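Local coordinates for endoglucanase (Thermotoga maritima, PDB 2FVG), which probably acts, despite its name, as a metal-dependent aminopeptidase of the M42 family, which uses two divalent cations per subunit, at residues V263-N268 against I326-E331; K54-S59 against G333-V338; C172-D177 against E320-L325; E220-G225 against W235-G240. All coordinates share one frame; numbering follows the deposited sequence.

Interaction 1. Residues V263-N268 against I326-E331; sequences VDTAKN and IKVLVE
Thr265 lies against Val328 and Leu329 and is the one residue of 263-268 that touches 326-331, so the account can follow its side chain outward. Its CB, directed at the other helix, already meets a methyl group, with Leu329 CD2 3.9 Å from Thr265 CB. Beyond CB the two branches part. The methyl branch, CG2, stands anti to the backbone N and fits between two neighbours: Val328 CG1 is 3.7 Å from Thr265 CG2, while Leu329 CD2 touches the same methyl at 3.9 Å. The side chains of Thr265 and Val328 pass alongside one another, pointing opposite ways. The helices concerned, 256-268 and 316-332, belong to the layer that covers one face of the central mixed beta-sheet of this M42 peptidase; Leu329 also rests on Ile217 and Ile300 of that sheet and is thus shared between helix and strands. The other branch, OG1, lies beside the backbone N (chi1 -62°) and turns back to its own helix, where it is hydrogen-bonded to Thr261 O. A buried hydroxyl is thereby satisfied one turn back, and toward the other helix OG1 makes a plain van der Waals contact with a methyl, Leu329 CD2 lying 3.5 Å from Thr265 OG1.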
loop_
_atom_site.group_PDB
_atom_site.type_symbol
_atom_site.label_atom_id
_atom_site.label_comp_id
_atom_site.label_asym_id
_atom_site.label_seq_id
_atom_site.Cartn_x
_atom_site.Cartn_y
_atom_site.Cartn_z
ATOM N N VAL A 263 -20.223 -1.097 8.612
ATOM C CA VAL A 263 -20.392 -1.883 9.831
ATOM C C VAL A 263 -21.544 -2.873 9.701
ATOM O O VAL A 263 -21.403 -4.045 10.051
ATOM C CB VAL A 263 -20.647 -0.970 11.051
ATOM C CG1 VAL A 263 -21.228 -1.770 12.226
ATOM C CG2 VAL A 263 -19.390 -0.255 11.427
ATOM N N ASP A 264 -22.680 -2.405 9.207
ATOM C CA ASP A 264 -23.844 -3.289 9.061
ATOM C C ASP A 264 -23.566 -4.404 8.048
ATOM O O ASP A 264 -23.911 -5.553 8.283
ATOM C CB ASP A 264 -25.078 -2.474 8.719
ATOM C CG ASP A 264 -25.530 -1.592 9.884
ATOM O OD1 ASP A 264 -24.853 -1.597 10.936
ATOM O OD2 ASP A 264 -26.566 -0.903 9.756
ATOM N N THR A 265 -22.881 -4.069 6.954
ATOM C CA THR A 265 -22.502 -5.038 5.918
ATOM C C THR A 265 -21.645 -6.137 6.531
ATOM O O THR A 265 -21.821 -7.322 6.239
ATOM C CB THR A 265 -21.708 -4.350 4.784
ATOM O OG1 THR A 265 -22.535 -3.367 4.151
ATOM C CG2 THR A 265 -21.247 -5.354 3.741
ATOM N N ALA A 266 -20.705 -5.734 7.373
ATOM C CA ALA A 266 -19.846 -6.667 8.088
ATOM C C ALA A 266 -20.666 -7.582 8.998
ATOM O O ALA A 266 -20.558 -8.811 8.904
ATOM C CB ALA A 266 -18.834 -5.911 8.894
ATOM N N LYS A 267 -21.494 -6.979 9.860
ATOM C CA LYS A 267 -22.308 -7.726 10.815
ATOM C C LYS A 267 -23.280 -8.680 10.146
ATOM O O LYS A 267 -23.474 -9.786 10.622
ATOM C CB LYS A 267 -23.078 -6.776 11.752
ATOM C CG LYS A 267 -22.183 -6.058 12.765
ATOM C CD LYS A 267 -22.806 -4.805 13.403
ATOM C CE LYS A 267 -24.105 -5.056 14.151
ATOM N NZ LYS A 267 -24.609 -3.785 14.755
ATOM N N ASN A 268 -23.890 -8.251 9.046
ATOM C CA ASN A 268 -24.881 -9.076 8.348
ATOM C C ASN A 268 -24.241 -10.160 7.491
ATOM O O ASN A 268 -24.924 -11.085 7.051
ATOM C CB ASN A 268 -25.841 -8.219 7.517
ATOM C CG ASN A 268 -26.675 -7.262 8.370
ATOM O OD1 ASN A 268 -26.769 -7.396 9.596
ATOM N ND2 ASN A 268 -27.306 -6.300 7.709
ATOM N N ILE A 326 -14.839 -5.898 1.168
ATOM C CA ILE A 326 -14.771 -5.072 -0.027
ATOM C C ILE A 326 -15.656 -5.694 -1.125
ATOM O O ILE A 326 -16.382 -4.988 -1.812
ATOM C CB ILE A 326 -13.309 -4.964 -0.574
ATOM C CG1 ILE A 326 -12.356 -4.252 0.409
ATOM C CG2 ILE A 326 -13.279 -4.247 -1.913
ATOM C CD1 ILE A 326 -12.843 -2.886 0.868
ATOM N N LYS A 327 -15.621 -7.014 -1.274
ATOM C CA LYS A 327 -16.393 -7.643 -2.330
ATOM C C LYS A 327 -17.906 -7.442 -2.137
ATOM O O LYS A 327 -18.615 -7.127 -3.095
ATOM C CB LYS A 327 -16.038 -9.118 -2.467
ATOM C CG LYS A 327 -16.622 -9.731 -3.698
ATOM C CD LYS A 327 -16.337 -11.202 -3.791
ATOM C CE LYS A 327 -16.925 -11.726 -5.080
ATOM N NZ LYS A 327 -16.560 -13.143 -5.343
ATOM N N VAL A 328 -18.382 -7.605 -0.903
ATOM C CA VAL A 328 -19.796 -7.405 -0.568
ATOM C C VAL A 328 -20.198 -5.939 -0.728
ATOM O O VAL A 328 -21.253 -5.654 -1.272
ATOM C CB VAL A 328 -20.153 -7.893 0.850
ATOM C CG1 VAL A 328 -21.686 -7.837 1.055
ATOM C CG2 VAL A 328 -19.678 -9.320 1.047
ATOM N N LEU A 329 -19.348 -5.001 -0.306
ATOM C CA LEU A 329 -19.672 -3.576 -0.488
ATOM C C LEU A 329 -19.849 -3.220 -1.966
ATOM O O LEU A 329 -20.722 -2.415 -2.317
ATOM C CB LEU A 329 -18.634 -2.676 0.169
ATOM C CG LEU A 329 -18.659 -2.734 1.693
ATOM C CD1 LEU A 329 -17.421 -2.099 2.275
ATOM C CD2 LEU A 329 -19.917 -2.059 2.201
ATOM N N VAL A 330 -19.020 -3.838 -2.812
ATOM C CA VAL A 330 -19.046 -3.641 -4.252
ATOM C C VAL A 330 -20.272 -4.288 -4.937
ATOM O O VAL A 330 -20.913 -3.681 -5.787
ATOM C CB VAL A 330 -17.733 -4.125 -4.874
ATOM C CG1 VAL A 330 -17.828 -4.223 -6.409
ATOM C CG2 VAL A 330 -16.614 -3.178 -4.472
ATOM N N GLU A 331 -20.601 -5.508 -4.544
ATOM C CA GLU A 331 -21.695 -6.214 -5.160
ATOM C C GLU A 331 -23.059 -5.700 -4.756
ATOM O O GLU A 331 -23.955 -5.690 -5.574
ATOM C CB GLU A 331 -21.563 -7.726 -4.952
ATOM C CG GLU A 331 -20.326 -8.281 -5.647
ATOM C CD GLU A 331 -20.363 -9.775 -5.800
ATOM O OE1 GLU A 331 -20.827 -10.441 -4.853
ATOM O OE2 GLU A 331 -19.922 -10.288 -6.856
#

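Interaction 2. Residues K54-S59 against G333-V338; sequences KKLLVS and GKIVEV
Val336 sits over Lys54 and Leu56 with its two methyls divided between these two residues of the other segment. The setting is a helix-on-sheet contact: the short C-terminal helix 334-337 packs on a face of the central mixed sheet, over strand 55-61, which is paired in parallel with both 187-194 and 215-224. Val336 CG1, anti to the backbone N (chi1 167°), meets the aliphatic part of Lys54, with Lys54 CB 3.7 Å from Val336 CG1. Lys54 CD touches the same methyl, because the lysine chain is extended beyond CG and passes obliquely across the valine. The second methyl turns to the strand proper: Leu56 CB is 3.9 Å from Val336 CG2. With Val336 cut back to an alanine, a gap would probably open over Leu56 CB and the stem of Lys54 would lose this methyl contact. Leu56 also reaches Ile335, the two side chains crossing at about a right angle, with 4.0 Å between Leu56 CD1 and Ile335 CG2.

In the next shell, Tyr187 and Cys215 of the adjoining strands also touch Val336, and Lys54 NZ is hydrogen-bonded to Ser340 OG. Gly333 is the N-cap residue of the short helix, and its positive phi (73°) separates it from helix 316-332. Gly333 O then accepts two backbone bonds, from Val336 N and Glu337 N.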
loop_
_atom_site.group_PDB
_atom_site.type_symbol
_atom_site.label_atom_id
_atom_site.label_comp_id
_atom_site.label_asym_id
_atom_site.label_seq_id
_atom_site.Cartn_x
_atom_site.Cartn_y
_atom_site.Cartn_z
ATOM N N LYS A 54 -24.139 5.728 -11.497
ATOM C CA LYS A 54 -23.277 6.120 -10.383
ATOM C C LYS A 54 -21.984 5.311 -10.455
ATOM O O LYS A 54 -21.927 4.238 -11.068
ATOM C CB LYS A 54 -23.988 5.919 -9.045
ATOM C CG LYS A 54 -25.282 6.730 -8.923
ATOM C CD LYS A 54 -26.203 6.232 -7.823
ATOM C CE LYS A 54 -27.490 7.032 -7.803
ATOM N NZ LYS A 54 -28.474 6.485 -6.824
ATOM N N LYS A 55 -20.933 5.845 -9.849
ATOM C CA LYS A 55 -19.638 5.208 -9.876
ATOM C C LYS A 55 -19.078 5.054 -8.463
ATOM O O LYS A 55 -19.180 5.969 -7.651
ATOM C CB LYS A 55 -18.713 6.045 -10.735
ATOM C CG LYS A 55 -19.082 6.036 -12.211
ATOM C CD LYS A 55 -18.576 7.243 -12.955
ATOM C CE LYS A 55 -19.402 8.479 -12.574
ATOM N NZ LYS A 55 -18.934 9.653 -13.346
ATOM N N LEU A 56 -18.520 3.882 -8.168
ATOM C CA LEU A 56 -17.870 3.645 -6.891
ATOM C C LEU A 56 -16.388 3.633 -7.188
ATOM O O LEU A 56 -15.957 3.055 -8.175
ATOM C CB LEU A 56 -18.276 2.302 -6.300
ATOM C CG LEU A 56 -17.558 1.769 -5.046
ATOM C CD1 LEU A 56 -17.821 2.592 -3.805
ATOM C CD2 LEU A 56 -18.011 0.346 -4.786
ATOM N N LEU A 57 -15.614 4.275 -6.336
ATOM C CA LEU A 57 -14.153 4.283 -6.479
ATOM C C LEU A 57 -13.535 3.494 -5.314
ATOM O O LEU A 57 -13.845 3.759 -4.157
ATOM C CB LEU A 57 -13.668 5.724 -6.448
ATOM C CG LEU A 57 -12.177 6.048 -6.304
ATOM C CD1 LEU A 57 -11.392 5.542 -7.461
ATOM C CD2 LEU A 57 -11.994 7.557 -6.187
ATOM N N VAL A 58 -12.671 2.526 -5.605
ATOM C CA VAL A 58 -12.021 1.736 -4.541
ATOM C C VAL A 58 -10.529 1.885 -4.773
ATOM O O VAL A 58 -10.054 1.532 -5.840
ATOM C CB VAL A 58 -12.454 0.250 -4.596
ATOM C CG1 VAL A 58 -11.768 -0.575 -3.488
ATOM C CG2 VAL A 58 -13.969 0.133 -4.466
ATOM N N SER A 59 -9.772 2.410 -3.812
ATOM C CA SER A 59 -8.345 2.606 -4.103
ATOM C C SER A 59 -7.299 2.053 -3.104
ATOM O O SER A 59 -7.589 1.870 -1.928
ATOM C CB SER A 59 -8.072 4.089 -4.375
ATOM O OG SER A 59 -8.215 4.822 -3.196
ATOM N N GLY A 333 -23.762 -2.456 -3.446
ATOM C CA GLY A 333 -23.950 -1.058 -3.828
ATOM C C GLY A 333 -24.679 -0.171 -2.815
ATOM O O GLY A 333 -24.943 0.991 -3.086
ATOM N N LYS A 334 -24.991 -0.710 -1.642
ATOM C CA LYS A 334 -25.667 0.054 -0.597
ATOM C C LYS A 334 -24.851 1.273 -0.181
ATOM O O LYS A 334 -25.405 2.312 0.163
ATOM C CB LYS A 334 -25.954 -0.849 0.602
ATOM C CG LYS A 334 -27.142 -1.802 0.342
ATOM C CD LYS A 334 -27.344 -2.806 1.460
ATOM N N ILE A 335 -23.533 1.149 -0.250
ATOM C CA ILE A 335 -22.654 2.230 0.124
ATOM C C ILE A 335 -22.792 3.406 -0.850
ATOM O O ILE A 335 -22.606 4.557 -0.474
ATOM C CB ILE A 335 -21.194 1.730 0.283
ATOM C CG1 ILE A 335 -20.416 2.669 1.209
ATOM C CG2 ILE A 335 -20.524 1.452 -1.095
ATOM C CD1 ILE A 335 -18.960 2.293 1.416
ATOM N N VAL A 336 -23.138 3.109 -2.098
ATOM C CA VAL A 336 -23.352 4.140 -3.105
ATOM C C VAL A 336 -24.752 4.724 -2.913
ATOM O O VAL A 336 -24.937 5.936 -2.935
ATOM C CB VAL A 336 -23.196 3.585 -4.552
ATOM C CG1 VAL A 336 -23.715 4.572 -5.566
ATOM C CG2 VAL A 336 -21.734 3.210 -4.856
ATOM N N GLU A 337 -25.729 3.856 -2.698
ATOM C CA GLU A 337 -27.107 4.287 -2.521
ATOM C C GLU A 337 -27.328 5.201 -1.300
ATOM O O GLU A 337 -28.157 6.106 -1.363
ATOM C CB GLU A 337 -28.025 3.059 -2.484
ATOM C CG GLU A 337 -27.984 2.270 -3.792
ATOM C CD GLU A 337 -28.569 0.868 -3.691
ATOM O OE1 GLU A 337 -28.945 0.439 -2.578
ATOM O OE2 GLU A 337 -28.653 0.185 -4.739
ATOM N N VAL A 338 -26.582 4.998 -0.213
ATOM C CA VAL A 338 -26.772 5.820 0.996
ATOM C C VAL A 338 -26.340 7.299 0.887
ATOM O O VAL A 338 -26.714 8.119 1.727
ATOM C CB VAL A 338 -26.158 5.190 2.306
ATOM C CG1 VAL A 338 -26.901 3.909 2.708
ATOM C CG2 VAL A 338 -24.652 4.953 2.183
#

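Interaction 3. Residues C172-D177 against E320-L325; sequences CSVLID and ENTKKL
Val174 overlaps the backbone of Lys323, its CG1 lying 3.7 Å from Lys323 CA and pressing on main chain more than on side chain. The pair marks the crossing of two helices, 166-180 and 316-332, whose local segments run at -53° with axes 9.4 Å apart, in the alpha/beta fold of this M42 peptidase. Val174 CG1 stands anti to the backbone N (chi1 174°), and from there it also reaches the methyl of Thr322, with 4.3 Å between Val174 CG1 and Thr322 CG2.

One turn further along, Asp177 meets the stem of the lysine, Asp177 CB being 3.8 Å from Lys323 CD. The lysine bends at chi3 (82°), and its ammonium group turns to Glu320 of its own helix in a salt bridge, 2.9 Å from Lys323 NZ to Glu320 OE1 through the syn lone pair of that oxygen. A methionine in place of Lys323 would probably leave Glu320 without this charged partner and its carboxylate freer to turn. Asp177 OD2 is hydrogen-bonded to Tyr319 OH. The two carboxylates are joined by one water that donates to both, at 2.6 Å to Asp177 OD2 and 3.1 Å to Glu320 OE2.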
loop_
_atom_site.group_PDB
_atom_site.type_symbol
_atom_site.label_atom_id
_atom_site.label_comp_id
_atom_site.label_asym_id
_atom_site.label_seq_id
_atom_site.Cartn_x
_atom_site.Cartn_y
_atom_site.Cartn_z
ATOM N N CYS A 172 -3.327 -3.355 -2.180
ATOM C CA CYS A 172 -3.275 -3.637 -3.632
ATOM C C CYS A 172 -3.640 -5.090 -3.909
ATOM O O CYS A 172 -4.395 -5.388 -4.835
ATOM C CB CYS A 172 -1.878 -3.416 -4.201
ATOM S SG CYS A 172 -1.264 -1.723 -4.243
ATOM N N SER A 173 -3.089 -5.987 -3.097
ATOM C CA SER A 173 -3.317 -7.421 -3.225
ATOM C C SER A 173 -4.805 -7.758 -3.002
ATOM O O SER A 173 -5.389 -8.594 -3.706
ATOM C CB SER A 173 -2.405 -8.143 -2.221
ATOM O OG SER A 173 -2.609 -9.541 -2.250
ATOM N N VAL A 174 -5.411 -7.089 -2.030
ATOM C CA VAL A 174 -6.826 -7.245 -1.732
ATOM C C VAL A 174 -7.665 -6.930 -2.965
ATOM O O VAL A 174 -8.571 -7.676 -3.284
ATOM C CB VAL A 174 -7.296 -6.361 -0.552
ATOM C CG1 VAL A 174 -8.820 -6.457 -0.371
ATOM C CG2 VAL A 174 -6.621 -6.784 0.724
ATOM N N LEU A 175 -7.347 -5.825 -3.646
ATOM C CA LEU A 175 -8.079 -5.382 -4.836
ATOM C C LEU A 175 -7.936 -6.366 -5.967
ATOM O O LEU A 175 -8.919 -6.702 -6.612
ATOM C CB LEU A 175 -7.625 -4.000 -5.294
ATOM C CG LEU A 175 -7.790 -2.848 -4.291
ATOM C CD1 LEU A 175 -7.703 -1.538 -5.028
ATOM C CD2 LEU A 175 -9.106 -2.934 -3.552
ATOM N N ILE A 176 -6.703 -6.814 -6.203
ATOM C CA ILE A 176 -6.424 -7.838 -7.210
ATOM C C ILE A 176 -7.179 -9.132 -6.903
ATOM O O ILE A 176 -7.686 -9.775 -7.824
ATOM C CB ILE A 176 -4.928 -8.147 -7.290
ATOM C CG1 ILE A 176 -4.150 -6.892 -7.672
ATOM C CG2 ILE A 176 -4.649 -9.244 -8.321
ATOM C CD1 ILE A 176 -2.634 -7.108 -7.685
ATOM N N ASP A 177 -7.254 -9.513 -5.621
ATOM C CA ASP A 177 -7.957 -10.752 -5.228
ATOM C C ASP A 177 -9.467 -10.631 -5.376
ATOM O O ASP A 177 -10.137 -11.619 -5.663
ATOM C CB ASP A 177 -7.609 -11.198 -3.791
ATOM C CG ASP A 177 -6.210 -11.822 -3.676
ATOM O OD1 ASP A 177 -5.443 -11.858 -4.677
ATOM O OD2 ASP A 177 -5.877 -12.280 -2.561
ATOM N N GLU A 320 -8.269 -11.887 4.561
ATOM C CA GLU A 320 -9.392 -12.534 3.897
ATOM C C GLU A 320 -10.706 -11.854 4.189
ATOM O O GLU A 320 -11.583 -11.790 3.327
ATOM C CB GLU A 320 -9.500 -14.011 4.297
ATOM C CG GLU A 320 -8.507 -14.903 3.599
ATOM C CD GLU A 320 -8.694 -14.897 2.086
ATOM O OE1 GLU A 320 -9.842 -15.119 1.633
ATOM O OE2 GLU A 320 -7.693 -14.672 1.355
ATOM N N ASN A 321 -10.857 -11.382 5.420
ATOM C CA ASN A 321 -12.072 -10.690 5.819
ATOM C C ASN A 321 -12.188 -9.307 5.211
ATOM O O ASN A 321 -13.302 -8.831 4.944
ATOM C CB ASN A 321 -12.173 -10.656 7.324
ATOM C CG ASN A 321 -12.589 -11.973 7.873
ATOM O OD1 ASN A 321 -13.584 -12.542 7.428
ATOM N ND2 ASN A 321 -11.845 -12.473 8.845
ATOM N N THR A 322 -11.040 -8.662 5.018
ATOM C CA THR A 322 -10.981 -7.374 4.336
ATOM C C THR A 322 -11.448 -7.570 2.890
ATOM O O THR A 322 -12.309 -6.826 2.397
ATOM C CB THR A 322 -9.565 -6.820 4.316
ATOM O OG1 THR A 322 -9.067 -6.774 5.654
ATOM C CG2 THR A 322 -9.550 -5.387 3.729
ATOM N N LYS A 323 -10.888 -8.577 2.218
ATOM C CA LYS A 323 -11.274 -8.918 0.858
ATOM C C LYS A 323 -12.771 -9.259 0.799
ATOM O O LYS A 323 -13.469 -8.825 -0.119
ATOM C CB LYS A 323 -10.437 -10.098 0.360
ATOM C CG LYS A 323 -10.841 -10.621 -1.015
ATOM C CD LYS A 323 -10.349 -12.036 -1.291
ATOM C CE LYS A 323 -11.258 -13.102 -0.664
ATOM N NZ LYS A 323 -10.824 -14.502 -0.996
ATOM N N LYS A 324 -13.272 -10.045 1.755
ATOM C CA LYS A 324 -14.703 -10.388 1.779
ATOM C C LYS A 324 -15.556 -9.132 1.884
ATOM O O LYS A 324 -16.500 -8.962 1.143
ATOM C CB LYS A 324 -15.058 -11.308 2.946
ATOM C CG LYS A 324 -14.775 -12.797 2.773
ATOM C CD LYS A 324 -15.338 -13.545 3.990
ATOM C CE LYS A 324 -15.077 -15.045 3.960
ATOM N NZ LYS A 324 -13.639 -15.379 4.121
ATOM N N LEU A 325 -15.216 -8.258 2.822
ATOM C CA LEU A 325 -15.943 -7.007 3.048
ATOM C C LEU A 325 -15.974 -6.083 1.825
ATOM O O LEU A 325 -17.014 -5.539 1.497
ATOM C CB LEU A 325 -15.373 -6.262 4.267
ATOM C CG LEU A 325 -16.096 -5.015 4.769
ATOM C CD1 LEU A 325 -17.591 -5.290 5.035
ATOM C CD2 LEU A 325 -15.413 -4.476 6.012
HETATM O O HOH W 1 -7.033 -14.399 -1.623
#

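Interaction 4. Residues E220-G225 against W235-G240; sequences ETTTAG and WATHLG
The side chains of Thr222 and Thr237 meet tip to tip, methyl against methyl, with 3.9 Å between Thr222 CG2 and Thr237 CG2. The hydroxyls play no part in this touch. In Thr237 the methyl is anti to the backbone N, which sets OG1 beside that N (chi1 -49°), from where it is hydrogen-bonded to Arg277 O outside the two segments. In Thr222 it is OG1 that lies anti to the N (chi1 178°), leaving CG2 between the backbone N and the carbonyl carbon and directed at the loop.

The arrangement joins a strand to the loop that follows it: 220-224 forms the C-terminal end of strand 215-224 in the central mixed sheet, and the irregular 235-240 folds back beside it before strand 244-245. At the head of the strand segment stands Glu220, predicted to bind one of the two metals; its OE2 is hydrogen-bonded to His61, another predicted ligand. Two residues on from Thr222, Ala224 directs its methyl to the same partner, but meets main chain: Ala224 CB is 4.3 Å from Thr237 O. Backbone bonds tie Thr222 and Ala224 to Ala304 of strand 297-306, and Lys276 also touches the Thr222 side chain.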
loop_
_atom_site.group_PDB
_atom_site.type_symbol
_atom_site.label_atom_id
_atom_site.label_comp_id
_atom_site.label_asym_id
_atom_site.label_seq_id
_atom_site.Cartn_x
_atom_site.Cartn_y
_atom_site.Cartn_z
ATOM N N GLU A 220 -6.575 0.542 3.119
ATOM C CA GLU A 220 -5.246 0.769 3.656
ATOM C C GLU A 220 -4.817 -0.351 4.591
ATOM O O GLU A 220 -5.564 -1.330 4.822
ATOM C CB GLU A 220 -5.197 2.107 4.390
ATOM C CG GLU A 220 -5.359 3.290 3.442
ATOM C CD GLU A 220 -5.208 4.638 4.113
ATOM O OE1 GLU A 220 -5.291 4.699 5.371
ATOM O OE2 GLU A 220 -5.017 5.644 3.370
ATOM N N THR A 221 -3.595 -0.215 5.077
ATOM C CA THR A 221 -2.995 -1.095 6.055
ATOM C C THR A 221 -2.622 -0.151 7.197
ATOM O O THR A 221 -2.129 0.955 6.957
ATOM C CB THR A 221 -1.793 -1.852 5.472
ATOM O OG1 THR A 221 -2.240 -2.632 4.353
ATOM C CG2 THR A 221 -1.203 -2.820 6.503
ATOM N N THR A 222 -2.967 -0.520 8.426
ATOM C CA THR A 222 -2.687 0.337 9.583
ATOM C C THR A 222 -1.683 -0.430 10.438
ATOM O O THR A 222 -1.981 -1.538 10.872
ATOM C CB THR A 222 -3.991 0.694 10.371
ATOM O OG1 THR A 222 -3.662 1.489 11.515
ATOM C CG2 THR A 222 -4.741 -0.569 10.844
ATOM N N THR A 223 -0.504 0.153 10.671
ATOM C CA THR A 223 0.546 -0.564 11.378
ATOM C C THR A 223 0.779 -0.097 12.808
ATOM O O THR A 223 1.028 1.084 13.060
ATOM C CB THR A 223 1.925 -0.557 10.597
ATOM O OG1 THR A 223 1.738 -0.914 9.215
ATOM C CG2 THR A 223 2.903 -1.556 11.228
ATOM N N ALA A 224 0.705 -1.050 13.731
ATOM C CA ALA A 224 0.950 -0.821 15.154
ATOM C C ALA A 224 2.367 -1.260 15.552
ATOM O O ALA A 224 3.024 -2.026 14.844
ATOM C CB ALA A 224 -0.095 -1.584 15.983
ATOM N N GLY A 225 2.829 -0.775 16.698
ATOM C CA GLY A 225 4.146 -1.138 17.205
ATOM C C GLY A 225 5.263 -0.273 16.684
ATOM O O GLY A 225 6.425 -0.673 16.726
ATOM N N TRP A 235 -4.706 -1.328 23.804
ATOM C CA TRP A 235 -5.600 -0.342 23.169
ATOM C C TRP A 235 -5.094 0.045 21.761
ATOM O O TRP A 235 -4.692 1.176 21.509
ATOM C CB TRP A 235 -5.793 0.896 24.067
ATOM C CG TRP A 235 -5.973 0.541 25.518
ATOM C CD1 TRP A 235 -5.080 0.764 26.535
ATOM C CD2 TRP A 235 -7.087 -0.148 26.108
ATOM N NE1 TRP A 235 -5.575 0.277 27.723
ATOM C CE2 TRP A 235 -6.803 -0.291 27.494
ATOM C CE3 TRP A 235 -8.296 -0.650 25.609
ATOM C CZ2 TRP A 235 -7.692 -0.916 28.386
ATOM C CZ3 TRP A 235 -9.189 -1.272 26.503
ATOM C CH2 TRP A 235 -8.876 -1.398 27.873
ATOM N N ALA A 236 -5.126 -0.915 20.849
ATOM C CA ALA A 236 -4.654 -0.709 19.485
ATOM C C ALA A 236 -5.469 -1.563 18.539
ATOM O O ALA A 236 -6.320 -2.322 18.990
ATOM C CB ALA A 236 -3.175 -1.071 19.387
ATOM N N THR A 237 -5.224 -1.414 17.238
ATOM C CA THR A 237 -5.875 -2.198 16.211
ATOM C C THR A 237 -5.118 -3.520 16.230
ATOM O O THR A 237 -3.889 -3.541 16.066
ATOM C CB THR A 237 -5.747 -1.525 14.828
ATOM O OG1 THR A 237 -6.119 -0.148 14.933
ATOM C CG2 THR A 237 -6.653 -2.204 13.820
ATOM N N HIS A 238 -5.820 -4.626 16.433
ATOM C CA HIS A 238 -5.099 -5.893 16.575
ATOM C C HIS A 238 -5.147 -6.905 15.470
ATOM O O HIS A 238 -6.165 -7.067 14.805
ATOM C CB HIS A 238 -5.512 -6.574 17.873
ATOM C CG HIS A 238 -5.297 -5.716 19.077
ATOM N ND1 HIS A 238 -4.051 -5.233 19.434
ATOM C CD2 HIS A 238 -6.163 -5.262 20.012
ATOM C CE1 HIS A 238 -4.164 -4.506 20.531
ATOM N NE2 HIS A 238 -5.433 -4.513 20.905
ATOM N N LEU A 239 -4.028 -7.613 15.304
ATOM C CA LEU A 239 -3.945 -8.729 14.365
ATOM C C LEU A 239 -4.947 -9.772 14.837
ATOM O O LEU A 239 -5.012 -10.073 16.027
ATOM C CB LEU A 239 -2.541 -9.344 14.367
ATOM C CG LEU A 239 -1.336 -8.572 13.811
ATOM C CD1 LEU A 239 -0.099 -9.393 13.982
ATOM C CD2 LEU A 239 -1.521 -8.265 12.359
ATOM N N GLY A 240 -5.755 -10.285 13.922
ATOM C CA GLY A 240 -6.717 -11.322 14.262
ATOM C C GLY A 240 -8.126 -10.842 14.550
ATOM O O GLY A 240 -9.068 -11.629 14.454
#

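Interactions 1, 2 and 3 form one connected body, whereas interaction 4 touches none of them. Interactions 1 and 3 share helix 316-332 and meet where Leu325 CD1 packs 3.9 Å from Thr265 CG2; interaction 2 uses the short helix that follows in the chain, and Val330 CG2 lies 3.8 Å from Leu56 CD2. Interactions 1, 2 and 3 are all buried; 1 and 2, each centred about 21 Å from the chain centre, are carried by van der Waals contacts, while 3, nearer that centre, adds a salt bridge and a bridging water. Interaction 4 is partly buried; its strand 215-224 neighbours strand 55-61 of interaction 2 and carries a predicted metal ligand.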